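Side-chain contacts in periplasmic beta-glucosidase (Pseudomonas aeruginosa, PDB 6R5T), which probably hydrolyses terminal, non-reducing beta-D-glucosyl residues to release beta-D-glucose, as a family 3 glycoside hydrolase of the periplasm: residues Lys176-Tyr181 with Arg235-Asp240; Leu241-Trp246 with Gly282-Met287; Ala258-Ile263 with Gly269-Ala274. The protein carries 1 engineered substitution. One frame throughout, in Å; residues are numbered along the deposited sequence.

In the fold
All three contacts belong to the N-terminal domain of this family 3 enzyme, a TIM-barrel-type fold whose parallel strands are covered by helices. Contacts 1 and 2 share helix 235-245 and lie with their centres about 7 Å apart: the earlier turns of the helix pack on the end of strand 172-178, the later ones face the chain entering strand 286-287 of the same sheet. Contact 3 is centred about 18 Å from each of the others. It falls within the loop closed by contact 2, and its helix 271-281 leads directly to that strand. Helix 235-245 thus touches the end of one strand and the approach to another, and each of these strands carries residues of the sugar pocket.

Contact 1 (Lys176-Tyr181 with Arg235-Asp240); sequences KHFALY and RWLLTD. With BGC (beta-D-glucopyranose), chain C.
Phe-178 meets two consecutive leucines of the helix segment 235-240 in different ways. Leu-237 lies over one face of its ring, CD1 standing 4.2 Å from the ring centroid and 27° off the normal in a CH-pi contact, while Leu-237 CG comes to 3.5 Å from Phe-178 CE2. Leu-238 instead brings CD2 to the ring edge, 3.8 Å from Phe-178 CD2. Ala-179 extends the patch, its CB 4.0 Å from Leu-237 CD1. The ring reaches the helix with CG trans to the backbone N (chi1 -170°), and Tyr-208 packs against it in a T-shaped (edge-to-face) pair.

The same strand end turns two other side chains to the glucose. Lys-176 NZ donates to BGC O1 at 2.8 Å and to BGC O2 at 3.0 Å, and also to the carbonyl of Phe-123. His-177 NE2 makes a fairly straight bond (165°) of 2.7 Å to BGC O1. The imidazole is sandwiched between Lys-176 CG and Tyr-181 CE2 on opposite faces, and Asp-128 holds ND1, which together fix its rotation. Cis peptides precede both His-177 and Ala-179, and the adjacent Lys-176 and His-177 both reach the glucose. Such a Lys-His-Phe strand end, with non-proline cis bonds, is characteristic of the sugar-binding pocket of the family 3 barrel.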
loop_
_atom_site.group_PDB
_atom_site.type_symbol
_atom_site.label_atom_id
_atom_site.label_comp_id
_atom_site.label_asym_id
_atom_site.label_seq_id
_atom_site.Cartn_x
_atom_site.Cartn_y
_atom_site.Cartn_z
ATOM N N LYS A 176 -5.356 17.508 14.732
ATOM C CA LYS A 176 -5.552 17.274 13.265
ATOM C C LYS A 176 -4.812 15.973 12.902
ATOM O O LYS A 176 -3.967 15.528 13.676
ATOM C CB LYS A 176 -5.051 18.479 12.476
ATOM C CG LYS A 176 -3.549 18.697 12.453
ATOM C CD LYS A 176 -3.161 20.009 11.824
ATOM C CE LYS A 176 -1.690 20.208 11.639
ATOM N NZ LYS A 176 -1.434 21.571 11.110
ATOM N N HIS A 177 -5.126 15.358 11.770
ATOM C CA HIS A 177 -6.158 15.688 10.800
ATOM C C HIS A 177 -7.230 14.599 10.914
ATOM O O HIS A 177 -6.948 13.447 10.590
ATOM C CB HIS A 177 -5.589 15.732 9.388
ATOM C CG HIS A 177 -4.480 16.699 9.185
ATOM N ND1 HIS A 177 -3.158 16.324 9.345
ATOM C CD2 HIS A 177 -4.495 17.989 8.768
ATOM C CE1 HIS A 177 -2.420 17.392 9.031
ATOM N NE2 HIS A 177 -3.185 18.395 8.714
ATOM N N PHE A 178 -8.419 14.919 11.418
ATOM C CA PHE A 178 -9.421 13.886 11.775
ATOM C C PHE A 178 -10.127 13.511 10.486
ATOM O O PHE A 178 -10.915 14.329 9.968
ATOM C CB PHE A 178 -10.358 14.498 12.813
ATOM C CG PHE A 178 -11.288 13.514 13.449
ATOM C CD1 PHE A 178 -10.805 12.457 14.176
ATOM C CD2 PHE A 178 -12.664 13.696 13.378
ATOM C CE1 PHE A 178 -11.667 11.582 14.821
ATOM C CE2 PHE A 178 -13.535 12.788 13.972
ATOM C CZ PHE A 178 -13.034 11.726 14.708
ATOM N N ALA A 179 -9.884 12.308 9.904
ATOM C CA ALA A 179 -9.052 11.249 10.460
ATOM C C ALA A 179 -8.416 10.453 9.321
ATOM O O ALA A 179 -8.940 10.427 8.214
ATOM C CB ALA A 179 -9.892 10.314 11.313
ATOM N N LEU A 180 -7.354 9.720 9.702
ATOM C CA LEU A 180 -6.720 8.638 8.913
ATOM C C LEU A 180 -5.864 9.193 7.771
ATOM O O LEU A 180 -5.478 8.418 6.883
ATOM C CB LEU A 180 -7.767 7.683 8.329
ATOM C CG LEU A 180 -8.882 7.186 9.244
ATOM C CD1 LEU A 180 -9.685 6.119 8.531
ATOM C CD2 LEU A 180 -8.366 6.708 10.580
ATOM N N TYR A 181 -5.578 10.486 7.788
ATOM C CA TYR A 181 -4.977 11.201 6.647
ATOM C C TYR A 181 -3.638 10.568 6.224
ATOM O O TYR A 181 -3.325 10.525 5.032
ATOM C CB TYR A 181 -4.846 12.653 7.079
ATOM C CG TYR A 181 -4.290 13.625 6.080
ATOM C CD1 TYR A 181 -4.607 13.624 4.741
ATOM C CD2 TYR A 181 -3.460 14.615 6.551
ATOM C CE1 TYR A 181 -4.027 14.554 3.872
ATOM C CE2 TYR A 181 -2.934 15.580 5.726
ATOM C CZ TYR A 181 -3.188 15.529 4.374
ATOM O OH TYR A 181 -2.617 16.485 3.568
ATOM N N ARG A 235 -20.794 12.019 8.312
ATOM C CA ARG A 235 -21.583 12.198 9.543
ATOM C C ARG A 235 -21.267 11.096 10.566
ATOM O O ARG A 235 -21.253 11.369 11.777
ATOM C CB ARG A 235 -23.067 12.234 9.206
ATOM C CG ARG A 235 -23.939 12.648 10.384
ATOM C CD ARG A 235 -25.388 12.830 9.945
ATOM N NE ARG A 235 -26.188 12.741 11.154
ATOM C CZ ARG A 235 -26.465 13.732 11.975
ATOM N NH1 ARG A 235 -26.088 14.976 11.686
ATOM N NH2 ARG A 235 -27.162 13.470 13.074
ATOM N N TRP A 236 -20.921 9.910 10.097
ATOM C CA TRP A 236 -20.529 8.826 11.007
ATOM C C TRP A 236 -19.306 9.305 11.797
ATOM O O TRP A 236 -19.227 9.196 13.036
ATOM C CB TRP A 236 -20.301 7.533 10.218
ATOM C CG TRP A 236 -19.648 6.536 11.095
ATOM C CD1 TRP A 236 -20.277 5.813 12.080
ATOM C CD2 TRP A 236 -18.235 6.283 11.211
ATOM N NE1 TRP A 236 -19.342 5.090 12.775
ATOM C CE2 TRP A 236 -18.091 5.359 12.262
ATOM C CE3 TRP A 236 -17.099 6.712 10.516
ATOM C CZ2 TRP A 236 -16.838 4.869 12.622
ATOM C CZ3 TRP A 236 -15.862 6.222 10.874
ATOM C CH2 TRP A 236 -15.737 5.334 11.933
ATOM N N LEU A 237 -18.313 9.824 11.089
ATOM C CA LEU A 237 -17.068 10.238 11.768
ATOM C C LEU A 237 -17.293 11.434 12.691
ATOM O O LEU A 237 -16.784 11.416 13.837
ATOM C CB LEU A 237 -16.021 10.546 10.696
ATOM C CG LEU A 237 -14.657 10.952 11.217
ATOM C CD1 LEU A 237 -13.849 9.749 11.621
ATOM C CD2 LEU A 237 -13.913 11.771 10.170
ATOM N N LEU A 238 -17.972 12.480 12.207
ATOM C CA LEU A 238 -17.904 13.782 12.897
ATOM C C LEU A 238 -19.014 13.871 13.938
ATOM O O LEU A 238 -18.898 14.701 14.830
ATOM C CB LEU A 238 -18.044 14.896 11.869
ATOM C CG LEU A 238 -16.952 14.981 10.832
ATOM C CD1 LEU A 238 -17.250 16.170 9.954
ATOM C CD2 LEU A 238 -15.590 15.078 11.480
ATOM N N THR A 239 -20.079 13.130 13.751
ATOM C CA THR A 239 -21.253 13.173 14.660
ATOM C C THR A 239 -21.375 11.890 15.470
ATOM O O THR A 239 -21.246 11.983 16.690
ATOM C CB THR A 239 -22.547 13.485 13.908
ATOM O OG1 THR A 239 -22.443 14.774 13.286
ATOM C CG2 THR A 239 -23.704 13.520 14.877
ATOM N N ASP A 240 -21.605 10.742 14.832
ATOM C CA ASP A 240 -21.818 9.475 15.570
ATOM C C ASP A 240 -20.593 9.161 16.445
ATOM O O ASP A 240 -20.710 8.851 17.630
ATOM C CB ASP A 240 -22.152 8.355 14.606
ATOM C CG ASP A 240 -23.440 8.591 13.827
ATOM O OD1 ASP A 240 -24.195 9.497 14.205
ATOM O OD2 ASP A 240 -23.668 7.893 12.838
HETATM C C2 BGC C . -3.075 23.186 8.233
HETATM C C3 BGC C . -3.895 24.142 7.343
HETATM C C4 BGC C . -3.337 23.963 5.904
HETATM C C5 BGC C . -3.579 22.492 5.519
HETATM C C6 BGC C . -3.031 22.143 4.153
HETATM C C1 BGC C . -3.221 21.755 7.703
HETATM O O1 BGC C . -2.357 21.003 8.496
HETATM O O2 BGC C . -3.458 23.189 9.603
HETATM O O3 BGC C . -3.657 25.497 7.775
HETATM O O4 BGC C . -4.085 24.830 5.037
HETATM O O5 BGC C . -2.793 21.685 6.345
HETATM O O6 BGC C . -3.322 20.775 3.848
#

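Contact 2 (Leu241-Trp246 with Gly282-Met287); sequences LLRQQW and GVDMNM
Arg-243 and Asp-284 approach from opposite directions and meet in a salt bridge, Arg-243 NH2 standing 3.2 Å from Asp-284 OD2. The pairing is oblique: the guanidinium and carboxylate planes are turned 39° apart, so the two groups do not lie flat in one plane as a two-pronged pair would. A bend at chi2 of Arg-243 (-81°) directs the rest of its chain, which is extended, across to the other segment. A water lies at the guanidinium edge, in its plane, accepting from Arg-243 NE at 2.9 Å and reaching the carbonyl O of Gly-282 at the same distance. Gly-282 has a positive phi (124°) and is the C-prime residue of the Schellman motif that closes the preceding helix; the water thus ties the arginine to a helix end.

Both charges have further partners. Arg-243 NH2 also pairs with Asp-316, its NH1 donates to the carbonyls of Phe-248 and Gly-250, and Asp-284 OD1 pairs with Arg-312. The small interface therefore works as part of a wider charge network, spanning from helix 235-245, past strand 251-253, to the turn between helix 271-281 and strand 286-287, with helix 307-323 contributing Arg-312 and Asp-316.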
loop_
_atom_site.group_PDB
_atom_site.type_symbol
_atom_site.label_atom_id
_atom_site.label_comp_id
_atom_site.label_asym_id
_atom_site.label_seq_id
_atom_site.Cartn_x
_atom_site.Cartn_y
_atom_site.Cartn_z
ATOM N N LEU A 241 -19.398 9.171 15.846
ATOM C CA LEU A 241 -18.196 8.823 16.593
ATOM C C LEU A 241 -17.762 10.001 17.461
ATOM O O LEU A 241 -17.673 9.868 18.676
ATOM C CB LEU A 241 -17.118 8.425 15.596
ATOM C CG LEU A 241 -15.802 8.070 16.275
ATOM C CD1 LEU A 241 -15.944 6.803 17.109
ATOM C CD2 LEU A 241 -14.713 7.941 15.218
ATOM N N LEU A 242 -17.394 11.128 16.853
ATOM C CA LEU A 242 -16.713 12.197 17.618
ATOM C C LEU A 242 -17.637 12.762 18.712
ATOM O O LEU A 242 -17.152 13.011 19.787
ATOM C CB LEU A 242 -16.317 13.287 16.624
ATOM C CG LEU A 242 -15.625 14.511 17.208
ATOM C CD1 LEU A 242 -14.328 14.142 17.919
ATOM C CD2 LEU A 242 -15.397 15.542 16.115
ATOM N N ARG A 243 -18.919 12.982 18.418
ATOM C CA ARG A 243 -19.833 13.629 19.411
ATOM C C ARG A 243 -20.525 12.570 20.252
ATOM O O ARG A 243 -20.418 12.620 21.483
ATOM C CB ARG A 243 -20.846 14.508 18.685
ATOM C CG ARG A 243 -20.184 15.542 17.788
ATOM C CD ARG A 243 -19.748 16.708 18.571
ATOM N NE ARG A 243 -19.284 17.792 17.701
ATOM C CZ ARG A 243 -18.778 18.927 18.151
ATOM N NH1 ARG A 243 -18.718 19.154 19.462
ATOM N NH2 ARG A 243 -18.326 19.825 17.297
ATOM N N GLN A 244 -21.249 11.666 19.618
ATOM C CA GLN A 244 -22.109 10.732 20.378
ATOM C C GLN A 244 -21.252 9.713 21.142
ATOM O O GLN A 244 -21.487 9.524 22.350
ATOM C CB GLN A 244 -23.178 10.184 19.451
ATOM C CG GLN A 244 -24.078 11.303 18.915
ATOM C CD GLN A 244 -25.048 10.921 17.820
ATOM O OE1 GLN A 244 -24.927 9.881 17.177
ATOM N NE2 GLN A 244 -26.014 11.790 17.569
ATOM N N GLN A 245 -20.253 9.098 20.520
ATOM C CA GLN A 245 -19.480 8.039 21.200
ATOM C C GLN A 245 -18.381 8.641 22.080
ATOM O O GLN A 245 -18.229 8.223 23.217
ATOM C CB GLN A 245 -18.832 7.113 20.190
ATOM C CG GLN A 245 -19.155 5.663 20.449
ATOM C CD GLN A 245 -20.147 5.215 19.408
ATOM O OE1 GLN A 245 -19.947 5.441 18.205
ATOM N NE2 GLN A 245 -21.213 4.564 19.866
ATOM N N TRP A 246 -17.632 9.623 21.582
ATOM C CA TRP A 246 -16.474 10.133 22.317
ATOM C C TRP A 246 -16.831 11.304 23.204
ATOM O O TRP A 246 -15.978 11.682 24.032
ATOM C CB TRP A 246 -15.370 10.547 21.339
ATOM C CG TRP A 246 -14.699 9.404 20.648
ATOM C CD1 TRP A 246 -14.881 8.064 20.814
ATOM C CD2 TRP A 246 -13.639 9.544 19.688
ATOM N NE1 TRP A 246 -14.015 7.356 20.014
ATOM C CE2 TRP A 246 -13.248 8.249 19.295
ATOM C CE3 TRP A 246 -13.000 10.649 19.114
ATOM C CZ2 TRP A 246 -12.239 8.032 18.348
ATOM C CZ3 TRP A 246 -12.001 10.438 18.182
ATOM C CH2 TRP A 246 -11.602 9.144 17.833
ATOM N N GLY A 282 -21.395 17.603 10.467
ATOM C CA GLY A 282 -20.880 18.081 11.753
ATOM C C GLY A 282 -19.688 19.005 11.633
ATOM O O GLY A 282 -19.011 19.184 12.662
ATOM N N VAL A 283 -19.464 19.637 10.479
ATOM C CA VAL A 283 -18.384 20.647 10.342
ATOM C C VAL A 283 -18.930 22.006 10.801
ATOM O O VAL A 283 -19.940 22.446 10.217
ATOM C CB VAL A 283 -17.877 20.716 8.908
ATOM C CG1 VAL A 283 -16.886 21.837 8.762
ATOM C CG2 VAL A 283 -17.270 19.394 8.473
ATOM N N ASP A 284 -18.342 22.584 11.831
ATOM C CA ASP A 284 -18.866 23.853 12.416
ATOM C C ASP A 284 -18.328 25.061 11.670
ATOM O O ASP A 284 -19.103 25.998 11.355
ATOM C CB ASP A 284 -18.505 23.981 13.889
ATOM C CG ASP A 284 -19.111 22.937 14.790
ATOM O OD1 ASP A 284 -20.200 22.321 14.441
ATOM O OD2 ASP A 284 -18.525 22.727 15.848
ATOM N N MET A 285 -17.038 25.083 11.405
ATOM C CA MET A 285 -16.392 26.311 10.925
ATOM C C MET A 285 -15.781 26.007 9.561
ATOM O O MET A 285 -15.161 24.907 9.325
ATOM C CB MET A 285 -15.404 26.804 11.985
ATOM C CG MET A 285 -14.492 27.858 11.543
ATOM S SD MET A 285 -13.764 28.594 13.078
ATOM C CE MET A 285 -14.756 30.095 13.202
ATOM N N ASN A 286 -16.011 26.920 8.641
ATOM C CA ASN A 286 -15.673 26.810 7.205
ATOM C C ASN A 286 -14.422 27.621 6.906
ATOM O O ASN A 286 -14.459 28.871 6.970
ATOM C CB ASN A 286 -16.906 27.282 6.445
ATOM C CG ASN A 286 -16.803 27.418 4.946
ATOM O OD1 ASN A 286 -17.460 28.334 4.402
ATOM N ND2 ASN A 286 -16.072 26.515 4.296
ATOM N N MET A 287 -13.340 26.924 6.573
ATOM C CA MET A 287 -12.032 27.570 6.293
ATOM C C MET A 287 -11.957 28.010 4.838
ATOM O O MET A 287 -11.985 27.167 3.899
ATOM C CB MET A 287 -10.876 26.646 6.694
ATOM C CG MET A 287 -9.519 27.252 6.608
ATOM S SD MET A 287 -8.325 26.004 7.270
ATOM C CE MET A 287 -7.135 27.028 8.120
HETATM O O HOH W 1 -19.245 17.366 14.868
#

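Contact 3 (Ala258-Ile263 with Gly269-Ala274); sequences AVKELI and GNERDA
Ala-274 fits its methyl group against Val-259, Leu-262 and Ile-263 in the connection that follows strand 251-253 of the barrel, where the short, weakly bonded helix around 258-261 packs against the start of helix 271-281. The bump is Ala-274 CB, and the hollow is floored by backbone, with Val-259 O at 3.4 Å from that CB. Its walls are Leu-262 CB, 4.0 Å from Ala-274 CB, and Ile-263 CG1, more loosely placed. Because the filler is only a methyl group, the two backbones come close here. In return, Leu-262 CD1 presses on the carbonyl side of the same residue, 3.6 Å from Ala-274 O.

Ile-263 provides the complementary bump. Its chain runs extended at chi2 (168°), carrying CD1 onto the first turn of the second helix, 3.5 Å from Asn-270 C, with Glu-271 CG also touching CD1. At the outer rim Lys-260 and Glu-271 cross over in a long salt bridge, NZ to OE2 4.0 Å; the firmer partner of Glu-271 is Trp-295, through OE1. Glu-261, whose side chain starts away from the second helix, forms a salt bridge with Arg-585 of the second subunit.

The helix start is secured by its N-cap, Asn-270, whose OD1 accepts from Asp-273 N at 2.8 Å (166°), while Asn-270 ND2 meets Asp-273 OD2 at 3.2 Å from above the carboxylate plane.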
loop_
_atom_site.group_PDB
_atom_site.type_symbol
_atom_site.label_atom_id
_atom_site.label_comp_id
_atom_site.label_asym_id
_atom_site.label_seq_id
_atom_site.Cartn_x
_atom_site.Cartn_y
_atom_site.Cartn_z
ATOM N N ALA A 258 -11.918 22.672 1.973
ATOM C CA ALA A 258 -12.390 21.265 2.060
ATOM C C ALA A 258 -13.879 21.150 1.714
ATOM O O ALA A 258 -14.275 20.142 1.117
ATOM C CB ALA A 258 -12.143 20.735 3.445
ATOM N N VAL A 259 -14.702 22.114 2.120
ATOM C CA VAL A 259 -16.150 22.028 1.781
ATOM C C VAL A 259 -16.298 22.064 0.262
ATOM O O VAL A 259 -16.973 21.221 -0.340
ATOM C CB VAL A 259 -16.971 23.113 2.494
ATOM C CG1 VAL A 259 -18.405 23.040 2.044
ATOM C CG2 VAL A 259 -16.826 23.010 4.015
ATOM N N LYS A 260 -15.671 23.022 -0.409
ATOM C CA LYS A 260 -15.782 23.080 -1.874
ATOM C C LYS A 260 -15.199 21.843 -2.546
ATOM O O LYS A 260 -15.714 21.408 -3.588
ATOM C CB LYS A 260 -15.077 24.372 -2.299
ATOM C CG LYS A 260 -15.189 24.651 -3.773
ATOM C CD LYS A 260 -14.601 26.015 -4.147
ATOM C CE LYS A 260 -14.707 26.229 -5.641
ATOM N NZ LYS A 260 -14.208 27.566 -6.053
ATOM N N GLU A 261 -14.148 21.242 -1.960
ATOM C CA GLU A 261 -13.520 20.022 -2.526
ATOM C C GLU A 261 -14.501 18.842 -2.560
ATOM O O GLU A 261 -14.239 17.858 -3.264
ATOM C CB GLU A 261 -12.248 19.609 -1.779
ATOM C CG GLU A 261 -11.087 20.544 -2.037
ATOM C CD GLU A 261 -9.808 20.184 -1.271
ATOM O OE1 GLU A 261 -9.666 19.023 -0.844
ATOM O OE2 GLU A 261 -8.972 21.103 -1.082
ATOM N N LEU A 262 -15.598 18.875 -1.818
ATOM C CA LEU A 262 -16.624 17.781 -1.970
ATOM C C LEU A 262 -17.109 17.637 -3.399
ATOM O O LEU A 262 -17.535 16.549 -3.788
ATOM C CB LEU A 262 -17.782 18.009 -1.013
ATOM C CG LEU A 262 -17.408 17.960 0.453
ATOM C CD1 LEU A 262 -18.591 18.333 1.346
ATOM C CD2 LEU A 262 -16.878 16.596 0.864
ATOM N N ILE A 263 -17.008 18.691 -4.216
ATOM C CA ILE A 263 -17.396 18.578 -5.634
ATOM C C ILE A 263 -16.370 17.710 -6.383
ATOM O O ILE A 263 -16.734 16.820 -7.151
ATOM C CB ILE A 263 -17.519 19.986 -6.232
ATOM C CG1 ILE A 263 -18.637 20.751 -5.522
ATOM C CG2 ILE A 263 -17.740 19.859 -7.723
ATOM C CD1 ILE A 263 -18.630 22.243 -5.844
ATOM N N GLY A 269 -22.563 18.045 -6.714
ATOM C CA GLY A 269 -22.416 18.584 -8.072
ATOM C C GLY A 269 -22.321 20.092 -8.061
ATOM O O GLY A 269 -22.039 20.681 -9.121
ATOM N N ASN A 270 -22.491 20.702 -6.888
ATOM C CA ASN A 270 -22.458 22.177 -6.797
ATOM C C ASN A 270 -22.110 22.591 -5.376
ATOM O O ASN A 270 -22.156 21.753 -4.455
ATOM C CB ASN A 270 -23.783 22.782 -7.283
ATOM C CG ASN A 270 -24.943 22.231 -6.521
ATOM O OD1 ASN A 270 -25.047 22.413 -5.320
ATOM N ND2 ASN A 270 -25.753 21.425 -7.200
ATOM N N GLU A 271 -21.826 23.866 -5.185
ATOM C CA GLU A 271 -21.386 24.394 -3.871
ATOM C C GLU A 271 -22.526 24.336 -2.841
ATOM O O GLU A 271 -22.284 24.236 -1.658
ATOM C CB GLU A 271 -20.931 25.835 -4.045
ATOM C CG GLU A 271 -19.642 25.968 -4.788
ATOM C CD GLU A 271 -19.183 27.412 -4.826
ATOM O OE1 GLU A 271 -19.876 28.325 -4.230
ATOM O OE2 GLU A 271 -18.142 27.615 -5.384
ATOM N N ARG A 272 -23.774 24.526 -3.260
ATOM C CA ARG A 272 -24.942 24.486 -2.363
ATOM C C ARG A 272 -25.038 23.111 -1.699
ATOM O O ARG A 272 -25.206 23.013 -0.498
ATOM C CB ARG A 272 -26.175 24.783 -3.214
ATOM C CG ARG A 272 -27.480 24.811 -2.463
ATOM C CD ARG A 272 -28.585 25.259 -3.423
ATOM N NE ARG A 272 -29.793 25.351 -2.639
ATOM C CZ ARG A 272 -30.713 26.326 -2.733
ATOM N NH1 ARG A 272 -30.598 27.312 -3.622
ATOM N NH2 ARG A 272 -31.761 26.272 -1.924
ATOM N N ASP A 273 -24.965 22.068 -2.518
ATOM C CA ASP A 273 -25.065 20.673 -1.998
ATOM C C ASP A 273 -23.820 20.375 -1.162
ATOM O O ASP A 273 -23.959 19.730 -0.139
ATOM C CB ASP A 273 -25.256 19.690 -3.148
ATOM C CG ASP A 273 -26.615 19.823 -3.817
ATOM O OD1 ASP A 273 -27.536 20.435 -3.193
ATOM O OD2 ASP A 273 -26.749 19.352 -4.972
ATOM N N ALA A 274 -22.645 20.876 -1.534
ATOM C CA ALA A 274 -21.446 20.642 -0.700
ATOM C C ALA A 274 -21.623 21.246 0.694
ATOM O O ALA A 274 -21.311 20.609 1.748
ATOM C CB ALA A 274 -20.235 21.173 -1.399
#